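Local atomic coordinates of 3-dehydroshikimate dehydratase (Pseudomonas putida, PDB entry 5HMQ), a protein that catalyses the metal-dependent dehydration of 3-dehydroshikimate to protocatechuate, a common intermediate in the degradation of quinate and shikimate. Residues 303-307 with 355-359; 373-378 with 412-416. All blocks are in the same frame, centred on the assembly; numbering follows the deposited sequence.

Interaction 1 (303-307 with 355-359); sequences FAVDE and NFFEA
This is an apolar packing contact of a helix against the end of a strand, in the first vicinal-oxygen-chelate (VOC) domain of the C-terminal dioxygenase-like half. It sets the β-to-α turn opening the first βαβββ module against helix 352-360, which lies on the link to the second. Strand 295-304 ends at Ala304, the chain stays extended through Val305 and Asp306, and helix 307-319 starts at Glu307; against this turn packs 355-359, with Ala359 N hydrogen-bonded to Asn355 O at 2.8 Å. The backbones come nearest at Ala304 and Phe357, whose CA atoms are 5.0 Å apart. Such closeness suits a small residue: Ala304 CB points at the helix, 3.9 Å from Phe357 CB and 4.1 Å from Phe356 CB. Phe357, chi1 t, lays its ring along the departing backbone, with Val305 C and Asp306 N over one face, Phe357 CD1 3.6 Å from Val305 CA and 3.5 Å from Ala304 O. Asn355 ND2 hydrogen-bonds to Asn36 OD1 of the second subunit. Asp306, chi1 p, is the N-cap of helix 307-319: OD1 accepts from Val309 N, while Asp306 OD2 lies 3.4 Å from Phe357 CZ.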
ATOM      1  N   PHE C 303       6.049 -26.365  -1.322  1.00 43.74           N
ATOM      2  CA  PHE C 303       5.680 -25.600  -2.503  1.00 46.97           C
ATOM      3  C   PHE C 303       4.278 -25.974  -2.960  1.00 47.07           C
ATOM      4  O   PHE C 303       3.904 -27.151  -2.960  1.00 44.99           O
ATOM      5  CB  PHE C 303       6.669 -25.830  -3.649  1.00 46.25           C
ATOM      6  CG  PHE C 303       7.971 -25.098  -3.489  1.00 46.06           C
ATOM      7  CD1 PHE C 303       9.031 -25.676  -2.808  1.00 44.76           C
ATOM      8  CD2 PHE C 303       8.137 -23.834  -4.031  1.00 44.63           C
ATOM      9  CE1 PHE C 303      10.232 -24.998  -2.667  1.00 46.58           C
ATOM     10  CE2 PHE C 303       9.332 -23.153  -3.895  1.00 44.66           C
ATOM     11  CZ  PHE C 303      10.382 -23.736  -3.212  1.00 43.80           C
ATOM     12  N   ALA C 304       3.506 -24.963  -3.350  1.00 45.34           N
ATOM     13  CA  ALA C 304       2.166 -25.158  -3.885  1.00 45.04           C
ATOM     14  C   ALA C 304       2.254 -25.185  -5.404  1.00 44.98           C
ATOM     15  O   ALA C 304       2.677 -24.202  -6.022  1.00 49.03           O
ATOM     16  CB  ALA C 304       1.220 -24.052  -3.419  1.00 42.84           C
ATOM     17  N   VAL C 305       1.855 -26.307  -5.999  1.00 47.27           N
ATOM     18  CA  VAL C 305       1.981 -26.540  -7.433  1.00 48.16           C
ATOM     19  C   VAL C 305       0.819 -27.414  -7.886  1.00 46.95           C
ATOM     20  O   VAL C 305       0.102 -28.002  -7.076  1.00 47.16           O
ATOM     21  CB  VAL C 305       3.319 -27.225  -7.799  1.00 48.97           C
ATOM     22  CG1 VAL C 305       4.494 -26.270  -7.642  1.00 49.20           C
ATOM     23  CG2 VAL C 305       3.523 -28.470  -6.944  1.00 45.48           C
ATOM     24  N   ASP C 306       0.638 -27.502  -9.200  1.00 50.37           N
ATOM     25  CA  ASP C 306      -0.196 -28.528  -9.800  1.00 53.47           C
ATOM     26  C   ASP C 306       0.714 -29.622 -10.360  1.00 55.03           C
ATOM     27  O   ASP C 306       1.936 -29.584 -10.195  1.00 57.48           O
ATOM     28  CB  ASP C 306      -1.132 -27.926 -10.857  1.00 50.15           C
ATOM     29  CG  ASP C 306      -0.394 -27.306 -12.037  1.00 53.14           C
ATOM     30  OD1 ASP C 306       0.841 -27.453 -12.142  1.00 54.59           O
ATOM     31  OD2 ASP C 306      -1.066 -26.655 -12.868  1.00 50.19           O
ATOM     32  N   GLU C 307       0.117 -30.612 -11.024  1.00 57.93           N
ATOM     33  CA  GLU C 307       0.910 -31.755 -11.464  1.00 55.54           C
ATOM     34  C   GLU C 307       1.871 -31.369 -12.585  1.00 57.26           C
ATOM     35  O   GLU C 307       2.992 -31.883 -12.649  1.00 55.49           O
ATOM     36  CB  GLU C 307      -0.005 -32.893 -11.911  1.00 54.48           C
ATOM     37  CG  GLU C 307       0.441 -34.266 -11.425  1.00 61.40           C
ATOM     38  CD  GLU C 307       0.163 -34.483  -9.945  1.00 65.07           C
ATOM     39  OE1 GLU C 307       1.067 -34.971  -9.232  1.00 66.56           O
ATOM     40  OE2 GLU C 307      -0.957 -34.159  -9.502  1.00 66.10           O
ATOM     41  N   ASN C 355      -5.485 -23.863  -2.994  1.00 42.66           N
ATOM     42  CA  ASN C 355      -5.905 -22.466  -2.939  1.00 44.62           C
ATOM     43  C   ASN C 355      -4.712 -21.535  -3.107  1.00 46.41           C
ATOM     44  O   ASN C 355      -4.772 -20.559  -3.866  1.00 47.60           O
ATOM     45  CB  ASN C 355      -6.628 -22.185  -1.621  1.00 47.17           C
ATOM     46  CG  ASN C 355      -7.967 -22.890  -1.525  1.00 46.01           C
ATOM     47  OD1 ASN C 355      -8.525 -23.328  -2.532  1.00 46.96           O
ATOM     48  ND2 ASN C 355      -8.487 -23.010  -0.310  1.00 45.13           N
ATOM     49  N   PHE C 356      -3.611 -21.831  -2.412  1.00 47.62           N
ATOM     50  CA  PHE C 356      -2.419 -20.995  -2.503  1.00 46.16           C
ATOM     51  C   PHE C 356      -1.850 -20.998  -3.917  1.00 44.15           C
ATOM     52  O   PHE C 356      -1.409 -19.957  -4.418  1.00 45.66           O
ATOM     53  CB  PHE C 356      -1.371 -21.477  -1.499  1.00 46.84           C
ATOM     54  CG  PHE C 356      -0.419 -20.408  -1.050  1.00 47.73           C
ATOM     55  CD1 PHE C 356       0.725 -20.131  -1.780  1.00 47.43           C
ATOM     56  CD2 PHE C 356      -0.668 -19.680   0.100  1.00 46.40           C
ATOM     57  CE1 PHE C 356       1.606 -19.150  -1.368  1.00 45.33           C
ATOM     58  CE2 PHE C 356       0.207 -18.695   0.516  1.00 46.31           C
ATOM     59  CZ  PHE C 356       1.345 -18.430  -0.219  1.00 46.24           C
ATOM     60  N   PHE C 357      -1.858 -22.159  -4.577  1.00 44.34           N
ATOM     61  CA  PHE C 357      -1.375 -22.233  -5.951  1.00 46.00           C
ATOM     62  C   PHE C 357      -2.261 -21.426  -6.892  1.00 49.57           C
ATOM     63  O   PHE C 357      -1.760 -20.711  -7.766  1.00 48.59           O
ATOM     64  CB  PHE C 357      -1.292 -23.691  -6.401  1.00 46.75           C
ATOM     65  CG  PHE C 357      -1.014 -23.858  -7.870  1.00 49.25           C
ATOM     66  CD1 PHE C 357       0.233 -23.554  -8.393  1.00 49.87           C
ATOM     67  CD2 PHE C 357      -1.999 -24.325  -8.726  1.00 49.15           C
ATOM     68  CE1 PHE C 357       0.492 -23.708  -9.746  1.00 51.39           C
ATOM     69  CE2 PHE C 357      -1.748 -24.484 -10.078  1.00 48.69           C
ATOM     70  CZ  PHE C 357      -0.500 -24.175 -10.590  1.00 49.28           C
ATOM     71  N   GLU C 358      -3.583 -21.534  -6.737  1.00 47.84           N
ATOM     72  CA  GLU C 358      -4.481 -20.766  -7.591  1.00 44.92           C
ATOM     73  C   GLU C 358      -4.372 -19.272  -7.311  1.00 46.14           C
ATOM     74  O   GLU C 358      -4.521 -18.456  -8.228  1.00 46.88           O
ATOM     75  CB  GLU C 358      -5.921 -21.242  -7.402  1.00 44.52           C
ATOM     76  CG  GLU C 358      -6.184 -22.670  -7.878  1.00 48.16           C
ATOM     77  CD  GLU C 358      -5.977 -22.855  -9.372  1.00 52.56           C
ATOM     78  OE1 GLU C 358      -6.238 -21.902 -10.139  1.00 50.78           O
ATOM     79  OE2 GLU C 358      -5.563 -23.961  -9.782  1.00 53.39           O
ATOM     80  N   ALA C 359      -4.117 -18.899  -6.053  1.00 44.69           N
ATOM     81  CA  ALA C 359      -4.021 -17.492  -5.678  1.00 42.63           C
ATOM     82  C   ALA C 359      -2.686 -16.864  -6.068  1.00 47.33           C
ATOM     83  O   ALA C 359      -2.620 -15.645  -6.257  1.00 49.14           O
ATOM     84  CB  ALA C 359      -4.251 -17.334  -4.175  1.00 43.05           C
TER

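Interaction 2 (373-378 with 412-416); sequences DQQAAL and YLVEQ
Leu413 packs from strand 410-414 against the first turn of helix 374-383, covering Ala377 and Leu378; here the helix of the second βαβββ module of the first VOC domain lies on that module's last strand. Helix 374-378 and strand 412-414 run nearly antiparallel (156°), their axes 8.6 Å apart at closest approach; Gln374 and Glu415 are the nearest pair, with CA atoms 5.7 Å apart. With chi1 m and chi2 t, Leu413 places CD1 3.9 Å from both Ala377 CB and Leu378 CB, and its side chain also touches Val371 and Val403 of the flanking strands. Gln374, t at chi1 and chi2, lies beside Leu413, its CG 4.3 Å from Leu413 CB, and touches Pro401. The helix start is polar. Asp373, chi1 t, is the N-cap, OD1 accepting from Ala376 N at 3.3 Å. Glu415 supplies a second carboxylate to the amides of this first turn, although its OE2 stands only 4.2 Å from Asp373 OD1: Gln374 N donates to Glu415 OE2 at 2.6 Å, almost linearly at 173°.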
ATOM      1  N   ASP C 373      12.168 -26.184  21.272  1.00 58.70           N
ATOM      2  CA  ASP C 373      11.043 -26.181  22.204  1.00 59.76           C
ATOM      3  C   ASP C 373       9.801 -25.778  21.413  1.00 61.96           C
ATOM      4  O   ASP C 373       9.554 -24.588  21.191  1.00 63.47           O
ATOM      5  CB  ASP C 373      11.312 -25.233  23.371  1.00 55.32           C
ATOM      6  CG  ASP C 373      10.339 -25.423  24.519  1.00 56.36           C
ATOM      7  OD1 ASP C 373       9.263 -26.018  24.307  1.00 56.18           O
ATOM      8  OD2 ASP C 373      10.659 -24.978  25.642  1.00 57.93           O
ATOM      9  N   GLN C 374       9.017 -26.776  21.003  1.00 59.24           N
ATOM     10  CA  GLN C 374       7.856 -26.517  20.158  1.00 58.93           C
ATOM     11  C   GLN C 374       6.790 -25.716  20.896  1.00 59.00           C
ATOM     12  O   GLN C 374       6.203 -24.785  20.332  1.00 58.24           O
ATOM     13  CB  GLN C 374       7.284 -27.841  19.652  1.00 57.35           C
ATOM     14  CG  GLN C 374       5.890 -27.750  19.067  1.00 59.18           C
ATOM     15  CD  GLN C 374       5.318 -29.114  18.742  1.00 60.26           C
ATOM     16  OE1 GLN C 374       5.589 -29.679  17.680  1.00 58.47           O
ATOM     17  NE2 GLN C 374       4.529 -29.658  19.662  1.00 61.35           N
ATOM     18  N   GLN C 375       6.525 -26.058  22.159  1.00 58.66           N
ATOM     19  CA  GLN C 375       5.472 -25.370  22.898  1.00 57.12           C
ATOM     20  C   GLN C 375       5.861 -23.934  23.229  1.00 56.60           C
ATOM     21  O   GLN C 375       4.995 -23.052  23.258  1.00 57.22           O
ATOM     22  CB  GLN C 375       5.131 -26.138  24.176  1.00 55.48           C
ATOM     23  CG  GLN C 375       4.331 -27.408  23.932  1.00 58.29           C
ATOM     24  CD  GLN C 375       3.014 -27.150  23.223  1.00 61.22           C
ATOM     25  OE1 GLN C 375       2.174 -26.389  23.705  1.00 60.85           O
ATOM     26  NE2 GLN C 375       2.831 -27.782  22.069  1.00 62.42           N
ATOM     27  N   ALA C 376       7.147 -23.683  23.487  1.00 55.53           N
ATOM     28  CA  ALA C 376       7.596 -22.315  23.729  1.00 54.35           C
ATOM     29  C   ALA C 376       7.411 -21.448  22.492  1.00 55.47           C
ATOM     30  O   ALA C 376       6.988 -20.290  22.593  1.00 54.65           O
ATOM     31  CB  ALA C 376       9.058 -22.309  24.175  1.00 52.21           C
ATOM     32  N   ALA C 377       7.746 -21.982  21.314  1.00 53.34           N
ATOM     33  CA  ALA C 377       7.549 -21.226  20.081  1.00 51.38           C
ATOM     34  C   ALA C 377       6.075 -20.924  19.853  1.00 50.11           C
ATOM     35  O   ALA C 377       5.713 -19.804  19.476  1.00 48.72           O
ATOM     36  CB  ALA C 377       8.133 -21.993  18.895  1.00 50.94           C
ATOM     37  N   LEU C 378       5.206 -21.910  20.089  1.00 49.02           N
ATOM     38  CA  LEU C 378       3.777 -21.702  19.883  1.00 51.61           C
ATOM     39  C   LEU C 378       3.210 -20.697  20.876  1.00 54.16           C
ATOM     40  O   LEU C 378       2.411 -19.829  20.501  1.00 54.46           O
ATOM     41  CB  LEU C 378       3.030 -23.031  19.989  1.00 50.22           C
ATOM     42  CG  LEU C 378       1.508 -22.907  19.894  1.00 48.51           C
ATOM     43  CD1 LEU C 378       1.114 -22.370  18.531  1.00 47.88           C
ATOM     44  CD2 LEU C 378       0.833 -24.242  20.167  1.00 48.46           C
ATOM     45  N   TYR C 412       5.327 -24.105  10.163  1.00 45.11           N
ATOM     46  CA  TYR C 412       5.188 -25.282  11.012  1.00 46.02           C
ATOM     47  C   TYR C 412       6.285 -25.313  12.068  1.00 48.36           C
ATOM     48  O   TYR C 412       7.452 -25.028  11.784  1.00 49.37           O
ATOM     49  CB  TYR C 412       5.252 -26.568  10.189  1.00 42.30           C
ATOM     50  CG  TYR C 412       4.323 -26.619   9.002  1.00 46.08           C
ATOM     51  CD1 TYR C 412       2.945 -26.634   9.167  1.00 45.59           C
ATOM     52  CD2 TYR C 412       4.829 -26.692   7.713  1.00 47.03           C
ATOM     53  CE1 TYR C 412       2.098 -26.694   8.079  1.00 45.34           C
ATOM     54  CE2 TYR C 412       3.993 -26.761   6.625  1.00 47.42           C
ATOM     55  CZ  TYR C 412       2.630 -26.758   6.809  1.00 47.09           C
ATOM     56  OH  TYR C 412       1.798 -26.820   5.714  1.00 47.12           O
ATOM     57  N   LEU C 413       5.904 -25.673  13.289  1.00 49.07           N
ATOM     58  CA  LEU C 413       6.833 -25.774  14.411  1.00 50.72           C
ATOM     59  C   LEU C 413       7.152 -27.250  14.618  1.00 51.46           C
ATOM     60  O   LEU C 413       6.415 -27.965  15.302  1.00 52.83           O
ATOM     61  CB  LEU C 413       6.237 -25.138  15.662  1.00 50.23           C
ATOM     62  CG  LEU C 413       5.712 -23.713  15.463  1.00 49.76           C
ATOM     63  CD1 LEU C 413       5.097 -23.175  16.743  1.00 47.30           C
ATOM     64  CD2 LEU C 413       6.822 -22.798  14.967  1.00 48.38           C
ATOM     65  N   VAL C 414       8.257 -27.707  14.031  1.00 52.91           N
ATOM     66  CA  VAL C 414       8.627 -29.117  14.034  1.00 54.27           C
ATOM     67  C   VAL C 414       9.685 -29.338  15.105  1.00 55.30           C
ATOM     68  O   VAL C 414      10.773 -28.750  15.051  1.00 56.45           O
ATOM     69  CB  VAL C 414       9.139 -29.564  12.657  1.00 55.22           C
ATOM     70  CG1 VAL C 414       9.567 -31.023  12.700  1.00 50.67           C
ATOM     71  CG2 VAL C 414       8.063 -29.352  11.604  1.00 55.27           C
ATOM     72  N   GLU C 415       9.359 -30.183  16.080  1.00 61.36           N
ATOM     73  CA  GLU C 415      10.296 -30.616  17.105  1.00 64.05           C
ATOM     74  C   GLU C 415      10.904 -31.956  16.705  1.00 67.94           C
ATOM     75  O   GLU C 415      10.180 -32.932  16.485  1.00 69.76           O
ATOM     76  CB  GLU C 415       9.597 -30.713  18.463  1.00 63.20           C
ATOM     77  CG  GLU C 415      10.473 -30.334  19.649  1.00 62.90           C
ATOM     78  CD  GLU C 415       9.685 -30.256  20.947  1.00 65.22           C
ATOM     79  OE1 GLU C 415       9.029 -31.257  21.307  1.00 65.58           O
ATOM     80  OE2 GLU C 415       9.708 -29.189  21.598  1.00 65.39           O
ATOM     81  N   GLN C 416      12.225 -31.984  16.589  1.00 67.92           N
ATOM     82  CA  GLN C 416      13.034 -33.192  16.489  1.00 74.00           C
ATOM     83  C   GLN C 416      12.633 -34.242  17.527  1.00 74.89           C
ATOM     84  O   GLN C 416      12.518 -33.932  18.716  1.00 75.71           O
ATOM     85  CB  GLN C 416      14.524 -32.832  16.654  1.00 76.60           C
ATOM     86  CG  GLN C 416      14.867 -31.926  17.863  1.00 77.64           C
ATOM     87  CD  GLN C 416      14.174 -30.566  17.834  1.00 79.47           C
ATOM     88  OE1 GLN C 416      13.961 -29.985  16.768  1.00 80.33           O
ATOM     89  NE2 GLN C 416      13.775 -30.083  19.003  1.00 79.04           N
TER

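How the interactions relate
Both contacts pack a helix against the same mixed sheet of the first VOC domain, which spans its two βαβββ modules: interaction 1 involves the opening strand of the first module, and interaction 2 lies within the second. They follow one another along the chain: interaction 1 closes at 359 before interaction 2 opens at 373, with strand 363-371 leading from one helix to the other. That strand lies between 295-304 and 410-414 in the sheet, so it pairs with the strands of both contacts and joins the modules. Their centres are about 26 Å apart and their nearest atoms about 8 Å, so they do not touch. Interaction 1 adjoins the second subunit of the homodimer, whereas no other chain of the assembly touches interaction 2.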